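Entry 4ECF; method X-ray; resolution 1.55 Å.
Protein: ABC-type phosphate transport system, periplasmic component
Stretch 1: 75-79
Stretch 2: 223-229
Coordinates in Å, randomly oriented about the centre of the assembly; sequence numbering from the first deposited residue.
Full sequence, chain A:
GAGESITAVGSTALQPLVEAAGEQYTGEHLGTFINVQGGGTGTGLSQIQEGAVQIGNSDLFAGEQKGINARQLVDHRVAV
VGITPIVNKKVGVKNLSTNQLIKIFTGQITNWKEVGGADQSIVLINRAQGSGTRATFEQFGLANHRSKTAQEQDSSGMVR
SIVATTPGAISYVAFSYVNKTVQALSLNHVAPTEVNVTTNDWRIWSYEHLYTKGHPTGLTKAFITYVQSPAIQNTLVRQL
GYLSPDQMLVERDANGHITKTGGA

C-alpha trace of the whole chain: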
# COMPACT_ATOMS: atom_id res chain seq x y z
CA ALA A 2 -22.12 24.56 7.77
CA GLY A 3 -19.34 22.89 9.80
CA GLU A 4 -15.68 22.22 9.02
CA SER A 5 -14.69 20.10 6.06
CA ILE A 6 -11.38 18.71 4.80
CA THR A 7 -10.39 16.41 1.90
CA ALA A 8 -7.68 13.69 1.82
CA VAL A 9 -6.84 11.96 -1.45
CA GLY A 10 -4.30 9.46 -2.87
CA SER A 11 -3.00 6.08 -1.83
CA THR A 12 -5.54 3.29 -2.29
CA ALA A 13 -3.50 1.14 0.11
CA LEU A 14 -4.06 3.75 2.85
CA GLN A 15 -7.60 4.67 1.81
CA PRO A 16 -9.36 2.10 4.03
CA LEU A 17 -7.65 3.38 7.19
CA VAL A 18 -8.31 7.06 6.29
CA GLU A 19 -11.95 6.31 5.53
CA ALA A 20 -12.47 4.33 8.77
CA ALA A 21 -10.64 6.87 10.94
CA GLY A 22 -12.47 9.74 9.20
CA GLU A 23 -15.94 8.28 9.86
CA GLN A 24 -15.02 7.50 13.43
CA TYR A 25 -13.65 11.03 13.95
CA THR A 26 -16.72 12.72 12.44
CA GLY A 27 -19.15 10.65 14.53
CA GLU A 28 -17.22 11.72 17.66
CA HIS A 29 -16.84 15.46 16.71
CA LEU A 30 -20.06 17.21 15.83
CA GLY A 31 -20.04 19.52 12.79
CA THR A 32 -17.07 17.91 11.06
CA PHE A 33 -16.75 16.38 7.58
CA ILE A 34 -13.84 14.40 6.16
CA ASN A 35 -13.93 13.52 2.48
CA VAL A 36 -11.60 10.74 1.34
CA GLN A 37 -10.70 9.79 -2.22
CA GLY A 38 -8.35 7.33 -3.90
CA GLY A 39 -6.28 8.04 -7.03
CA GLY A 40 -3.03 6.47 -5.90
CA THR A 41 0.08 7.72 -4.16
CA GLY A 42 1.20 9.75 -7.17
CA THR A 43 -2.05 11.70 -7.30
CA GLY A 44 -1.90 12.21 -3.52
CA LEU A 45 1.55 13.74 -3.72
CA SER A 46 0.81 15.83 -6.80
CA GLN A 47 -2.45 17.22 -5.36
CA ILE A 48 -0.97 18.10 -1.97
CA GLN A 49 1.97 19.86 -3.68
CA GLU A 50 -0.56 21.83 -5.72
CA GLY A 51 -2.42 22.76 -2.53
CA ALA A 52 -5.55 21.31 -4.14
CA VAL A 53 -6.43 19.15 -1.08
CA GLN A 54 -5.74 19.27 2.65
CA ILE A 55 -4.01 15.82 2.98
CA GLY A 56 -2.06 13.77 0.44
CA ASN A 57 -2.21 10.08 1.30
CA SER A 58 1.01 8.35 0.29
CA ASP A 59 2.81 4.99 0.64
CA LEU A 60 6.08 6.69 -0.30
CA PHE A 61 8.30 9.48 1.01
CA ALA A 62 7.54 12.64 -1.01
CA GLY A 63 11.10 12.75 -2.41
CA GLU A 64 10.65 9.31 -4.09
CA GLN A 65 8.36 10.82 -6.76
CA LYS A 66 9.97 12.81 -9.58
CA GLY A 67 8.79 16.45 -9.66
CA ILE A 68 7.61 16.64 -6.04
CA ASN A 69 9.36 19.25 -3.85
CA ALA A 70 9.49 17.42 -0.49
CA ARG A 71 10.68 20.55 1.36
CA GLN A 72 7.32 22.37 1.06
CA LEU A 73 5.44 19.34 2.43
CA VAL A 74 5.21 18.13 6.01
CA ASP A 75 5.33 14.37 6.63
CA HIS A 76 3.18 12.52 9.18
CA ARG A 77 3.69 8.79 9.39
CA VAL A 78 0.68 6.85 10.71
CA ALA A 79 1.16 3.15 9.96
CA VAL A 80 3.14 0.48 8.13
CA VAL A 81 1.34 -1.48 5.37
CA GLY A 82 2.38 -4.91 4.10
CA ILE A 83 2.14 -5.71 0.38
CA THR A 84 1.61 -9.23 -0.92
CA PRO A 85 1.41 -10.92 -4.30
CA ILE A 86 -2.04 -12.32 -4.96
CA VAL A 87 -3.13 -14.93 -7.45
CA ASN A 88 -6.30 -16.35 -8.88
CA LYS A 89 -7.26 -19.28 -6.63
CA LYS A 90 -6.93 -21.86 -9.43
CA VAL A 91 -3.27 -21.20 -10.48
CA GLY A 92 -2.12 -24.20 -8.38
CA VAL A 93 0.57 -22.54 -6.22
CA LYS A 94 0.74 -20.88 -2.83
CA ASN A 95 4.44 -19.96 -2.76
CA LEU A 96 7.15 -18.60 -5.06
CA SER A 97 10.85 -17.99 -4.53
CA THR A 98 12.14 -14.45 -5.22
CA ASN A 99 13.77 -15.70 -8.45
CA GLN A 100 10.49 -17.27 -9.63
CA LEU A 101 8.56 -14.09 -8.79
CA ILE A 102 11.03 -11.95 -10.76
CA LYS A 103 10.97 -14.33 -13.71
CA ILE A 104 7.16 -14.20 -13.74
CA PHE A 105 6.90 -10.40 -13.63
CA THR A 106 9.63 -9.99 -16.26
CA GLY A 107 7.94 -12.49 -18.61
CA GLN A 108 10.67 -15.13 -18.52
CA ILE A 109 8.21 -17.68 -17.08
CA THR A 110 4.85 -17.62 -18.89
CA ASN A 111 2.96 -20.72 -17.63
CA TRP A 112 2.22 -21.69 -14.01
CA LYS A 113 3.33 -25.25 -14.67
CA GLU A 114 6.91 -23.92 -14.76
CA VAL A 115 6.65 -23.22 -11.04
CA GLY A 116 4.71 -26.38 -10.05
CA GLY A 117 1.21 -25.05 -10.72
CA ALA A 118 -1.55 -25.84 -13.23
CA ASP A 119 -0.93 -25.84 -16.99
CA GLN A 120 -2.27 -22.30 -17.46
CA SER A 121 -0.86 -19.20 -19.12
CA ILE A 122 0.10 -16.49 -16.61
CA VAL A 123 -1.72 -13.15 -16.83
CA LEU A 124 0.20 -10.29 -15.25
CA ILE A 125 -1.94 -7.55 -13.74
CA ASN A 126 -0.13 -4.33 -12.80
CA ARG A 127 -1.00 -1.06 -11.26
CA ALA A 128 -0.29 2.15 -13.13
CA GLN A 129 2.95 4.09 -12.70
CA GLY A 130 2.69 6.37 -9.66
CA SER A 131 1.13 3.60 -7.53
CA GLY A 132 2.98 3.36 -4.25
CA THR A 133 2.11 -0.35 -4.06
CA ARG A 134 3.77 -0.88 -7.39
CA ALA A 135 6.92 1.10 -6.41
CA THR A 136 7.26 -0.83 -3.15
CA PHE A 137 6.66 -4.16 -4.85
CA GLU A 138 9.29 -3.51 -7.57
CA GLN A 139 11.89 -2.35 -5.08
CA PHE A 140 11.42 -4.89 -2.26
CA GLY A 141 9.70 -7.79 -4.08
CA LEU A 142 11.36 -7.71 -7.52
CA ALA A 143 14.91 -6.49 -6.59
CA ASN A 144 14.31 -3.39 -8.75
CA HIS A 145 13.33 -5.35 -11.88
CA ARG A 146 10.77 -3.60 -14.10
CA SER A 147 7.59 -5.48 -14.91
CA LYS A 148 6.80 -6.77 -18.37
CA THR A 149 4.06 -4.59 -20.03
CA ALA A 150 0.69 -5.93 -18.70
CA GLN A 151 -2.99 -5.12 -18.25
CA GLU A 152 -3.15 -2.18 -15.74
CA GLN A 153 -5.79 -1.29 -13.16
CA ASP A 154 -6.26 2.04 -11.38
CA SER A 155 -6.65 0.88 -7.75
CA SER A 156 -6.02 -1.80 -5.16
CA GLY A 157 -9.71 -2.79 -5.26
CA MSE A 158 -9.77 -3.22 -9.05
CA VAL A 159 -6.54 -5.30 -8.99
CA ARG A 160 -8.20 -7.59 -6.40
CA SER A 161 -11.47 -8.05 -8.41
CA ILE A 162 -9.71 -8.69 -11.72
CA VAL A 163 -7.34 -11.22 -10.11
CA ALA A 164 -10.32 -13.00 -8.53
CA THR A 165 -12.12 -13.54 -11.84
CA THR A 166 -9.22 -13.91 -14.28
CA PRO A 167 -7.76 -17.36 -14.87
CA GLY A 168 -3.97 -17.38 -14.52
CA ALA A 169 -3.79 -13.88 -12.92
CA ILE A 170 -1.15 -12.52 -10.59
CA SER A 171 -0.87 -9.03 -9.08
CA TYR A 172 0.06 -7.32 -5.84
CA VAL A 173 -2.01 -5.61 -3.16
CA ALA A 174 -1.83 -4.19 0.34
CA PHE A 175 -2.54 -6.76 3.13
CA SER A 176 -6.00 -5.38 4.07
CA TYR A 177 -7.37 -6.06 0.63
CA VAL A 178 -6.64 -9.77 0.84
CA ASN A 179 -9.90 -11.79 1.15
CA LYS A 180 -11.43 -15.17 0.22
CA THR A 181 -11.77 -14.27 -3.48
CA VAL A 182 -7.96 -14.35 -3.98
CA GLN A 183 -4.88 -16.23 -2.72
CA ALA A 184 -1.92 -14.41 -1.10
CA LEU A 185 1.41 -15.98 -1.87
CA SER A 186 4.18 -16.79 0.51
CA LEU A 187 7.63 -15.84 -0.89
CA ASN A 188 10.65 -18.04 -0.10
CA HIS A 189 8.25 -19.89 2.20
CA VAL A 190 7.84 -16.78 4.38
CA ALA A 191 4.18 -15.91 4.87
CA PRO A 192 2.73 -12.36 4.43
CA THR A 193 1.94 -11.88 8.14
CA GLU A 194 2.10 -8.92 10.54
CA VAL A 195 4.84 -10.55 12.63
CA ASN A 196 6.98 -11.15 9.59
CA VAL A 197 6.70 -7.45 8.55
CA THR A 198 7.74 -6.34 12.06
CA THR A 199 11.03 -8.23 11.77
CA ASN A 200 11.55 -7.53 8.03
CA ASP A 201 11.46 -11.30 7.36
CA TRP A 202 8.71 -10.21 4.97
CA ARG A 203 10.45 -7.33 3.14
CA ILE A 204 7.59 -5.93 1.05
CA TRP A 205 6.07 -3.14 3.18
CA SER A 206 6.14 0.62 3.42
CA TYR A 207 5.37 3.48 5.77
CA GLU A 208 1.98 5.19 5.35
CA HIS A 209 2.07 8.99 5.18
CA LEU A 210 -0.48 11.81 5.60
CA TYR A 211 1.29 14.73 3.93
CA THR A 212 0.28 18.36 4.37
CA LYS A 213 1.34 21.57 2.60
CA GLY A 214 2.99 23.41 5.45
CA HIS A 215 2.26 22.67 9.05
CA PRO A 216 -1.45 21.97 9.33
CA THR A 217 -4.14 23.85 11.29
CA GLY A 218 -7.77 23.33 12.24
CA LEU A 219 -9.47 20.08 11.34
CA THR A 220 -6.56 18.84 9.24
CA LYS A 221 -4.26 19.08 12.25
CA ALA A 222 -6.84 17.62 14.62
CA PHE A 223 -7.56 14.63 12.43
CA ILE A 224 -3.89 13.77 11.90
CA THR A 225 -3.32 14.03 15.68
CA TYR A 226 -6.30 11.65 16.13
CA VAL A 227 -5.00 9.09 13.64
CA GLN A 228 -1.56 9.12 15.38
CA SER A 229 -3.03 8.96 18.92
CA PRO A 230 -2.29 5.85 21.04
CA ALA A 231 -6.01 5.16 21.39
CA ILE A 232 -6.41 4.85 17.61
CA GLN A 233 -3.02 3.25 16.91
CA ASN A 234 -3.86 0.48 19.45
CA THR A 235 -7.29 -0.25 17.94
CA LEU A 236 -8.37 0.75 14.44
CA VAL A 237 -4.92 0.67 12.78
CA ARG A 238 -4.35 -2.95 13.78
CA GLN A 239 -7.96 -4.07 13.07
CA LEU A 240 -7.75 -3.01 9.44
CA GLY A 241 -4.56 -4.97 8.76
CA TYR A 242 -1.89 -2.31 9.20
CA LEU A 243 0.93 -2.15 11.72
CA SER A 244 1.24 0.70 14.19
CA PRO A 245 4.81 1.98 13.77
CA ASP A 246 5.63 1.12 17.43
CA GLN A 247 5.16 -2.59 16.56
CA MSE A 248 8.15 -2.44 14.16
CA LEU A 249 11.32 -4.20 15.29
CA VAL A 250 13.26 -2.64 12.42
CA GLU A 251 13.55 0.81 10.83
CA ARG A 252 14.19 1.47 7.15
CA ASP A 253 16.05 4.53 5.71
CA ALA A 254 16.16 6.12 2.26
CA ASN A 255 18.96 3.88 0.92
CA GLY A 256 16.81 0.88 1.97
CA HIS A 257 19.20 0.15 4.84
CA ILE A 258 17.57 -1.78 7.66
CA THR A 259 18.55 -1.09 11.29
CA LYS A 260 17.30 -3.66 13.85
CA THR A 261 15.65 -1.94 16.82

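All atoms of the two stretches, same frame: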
# COMPACT_ATOMS: atom_id res chain seq x y z
N ASP A 75 5.60 15.79 6.46
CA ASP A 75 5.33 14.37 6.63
C ASP A 75 4.64 14.07 7.96
O ASP A 75 4.92 14.72 8.99
CB ASP A 75 6.67 13.60 6.52
CG ASP A 75 6.48 12.10 6.34
OD1 ASP A 75 5.35 11.70 6.01
OD2 ASP A 75 7.46 11.35 6.52
N HIS A 76 3.76 13.09 7.95
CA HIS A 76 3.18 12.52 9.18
C HIS A 76 3.00 11.06 8.93
O HIS A 76 2.21 10.66 8.08
CB HIS A 76 1.83 13.13 9.54
CG HIS A 76 1.81 14.64 9.57
ND1 HIS A 76 1.64 15.40 8.45
CD2 HIS A 76 1.96 15.51 10.62
CE1 HIS A 76 1.66 16.70 8.78
NE2 HIS A 76 1.85 16.78 10.12
N ARG A 77 3.83 10.24 9.55
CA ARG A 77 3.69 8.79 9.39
C ARG A 77 2.68 8.23 10.38
O ARG A 77 2.66 8.65 11.55
CB ARG A 77 5.04 8.08 9.47
CG ARG A 77 5.82 8.15 8.17
CD ARG A 77 7.13 7.40 8.24
NE ARG A 77 8.18 8.14 8.95
CZ ARG A 77 9.39 7.65 9.15
NH1 ARG A 77 9.68 6.41 8.76
NH2 ARG A 77 10.31 8.38 9.75
N VAL A 78 1.82 7.30 9.93
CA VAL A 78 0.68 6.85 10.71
C VAL A 78 0.57 5.34 10.83
O VAL A 78 -0.18 4.84 11.65
CB VAL A 78 -0.62 7.45 10.15
CG1 VAL A 78 -0.56 8.98 10.13
CG2 VAL A 78 -0.99 6.90 8.76
N ALA A 79 1.34 4.61 10.03
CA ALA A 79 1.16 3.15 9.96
C ALA A 79 2.25 2.59 9.06
O ALA A 79 2.95 3.34 8.37
CB ALA A 79 -0.21 2.82 9.39
N PHE A 223 -7.38 15.97 12.92
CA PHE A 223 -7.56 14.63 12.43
C PHE A 223 -6.25 13.84 12.40
O PHE A 223 -6.21 12.66 12.78
CB PHE A 223 -8.17 14.68 11.04
CG PHE A 223 -8.37 13.34 10.39
CD1 PHE A 223 -9.11 12.36 11.01
CD2 PHE A 223 -7.86 13.10 9.13
CE1 PHE A 223 -9.32 11.14 10.40
CE2 PHE A 223 -8.09 11.89 8.51
CZ PHE A 223 -8.81 10.91 9.14
N ILE A 224 -5.19 14.46 11.89
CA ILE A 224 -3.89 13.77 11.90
C ILE A 224 -3.47 13.38 13.33
O ILE A 224 -3.06 12.21 13.58
CB ILE A 224 -2.81 14.58 11.13
CG1 ILE A 224 -3.16 14.66 9.65
CG2 ILE A 224 -1.44 13.93 11.31
CD1 ILE A 224 -2.29 15.66 8.94
N THR A 225 -3.59 14.32 14.27
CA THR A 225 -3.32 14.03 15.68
C THR A 225 -4.14 12.80 16.17
O THR A 225 -3.61 11.88 16.79
CB THR A 225 -3.62 15.25 16.51
OG1 THR A 225 -2.71 16.29 16.11
CG2 THR A 225 -3.49 14.95 18.01
N TYR A 226 -5.42 12.77 15.79
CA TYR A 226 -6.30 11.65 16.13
C TYR A 226 -5.83 10.32 15.56
O TYR A 226 -5.72 9.35 16.29
CB TYR A 226 -7.73 11.99 15.68
CG TYR A 226 -8.79 10.98 16.01
CD1 TYR A 226 -9.47 11.01 17.21
CD2 TYR A 226 -9.20 10.07 15.06
CE1 TYR A 226 -10.48 10.11 17.48
CE2 TYR A 226 -10.23 9.17 15.33
CZ TYR A 226 -10.86 9.21 16.52
OH TYR A 226 -11.88 8.31 16.80
N VAL A 227 -5.47 10.29 14.27
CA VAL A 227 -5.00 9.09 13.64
C VAL A 227 -3.70 8.59 14.30
O VAL A 227 -3.53 7.41 14.49
CB VAL A 227 -4.78 9.28 12.12
CG1 VAL A 227 -4.14 8.06 11.50
CG2 VAL A 227 -6.09 9.63 11.41
N GLN A 228 -2.84 9.50 14.74
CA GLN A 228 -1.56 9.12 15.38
C GLN A 228 -1.71 8.82 16.89
O GLN A 228 -0.74 8.42 17.55
CB GLN A 228 -0.56 10.28 15.20
CG GLN A 228 -0.07 10.44 13.80
CD GLN A 228 0.90 11.58 13.61
OE1 GLN A 228 0.73 12.67 14.16
NE2 GLN A 228 1.96 11.32 12.83
N SER A 229 -2.88 9.02 17.47
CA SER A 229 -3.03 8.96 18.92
C SER A 229 -3.01 7.50 19.36
O SER A 229 -3.48 6.63 18.61
CB SER A 229 -4.33 9.66 19.37
OG SER A 229 -5.46 8.91 18.94

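The start of a strand, 77-79, packs beside the helical stretch 223-228, which begins earlier in the chain, with 42° between their N-to-C directions and 8.8 Å between their axes at closest approach. The contact is small, burying 263 Å² summed over both sides. One hydrogen bond and a few apolar contacts account for it.

Asp75 takes no part; its nearest side-chain approach, Asp75 OD1 to Gln228 NE2, is 7.6 Å. His76 makes the first contact. Its CA-to-CB bond points toward the helix, and the chi1 m rotamer lays the imidazole beside Ile224. Ile224 CD1 sits over one face of the His76 ring, 4.1 Å from the ring centroid and 16° off the normal, a CH-pi contact. Ile224 CG2 also approaches His76 CG at 3.8 Å. A flat ring suits this place because its face accepts aliphatic carbons, while its ND1 is hydrogen-bonded elsewhere in the structure.

The CA-to-CB bond of Arg77 points away from the helix, and its backbone makes the contact. Gln228 NE2 donates to Arg77 O at 3.0 Å, with an N-H...O angle of 168°, so the bond is nearly straight. The CA-to-CB bond of Gln228 points sideways, but its extended chain, m at chi1 and t at chi2, brings the amide nearer. The length of glutamine lets it span the gap, and its amide supplies the donor. Gln228 NE2 also lies 3.8 Å from His76 CB.

Val78 is buried and adds a second apolar contact. Its CB lies 3.8 Å from Val227 CG1, and its CG1 lies 4.0 Å from Gln228 CG, so the aliphatic part of the glutamine packs here too. Compact branched valines fit this close approach, with no polar side-chain atom to satisfy. Ala79 ends the stretch without touching the helix; Ala79 CB is 6.9 Å from Val227 CG1 at its nearest.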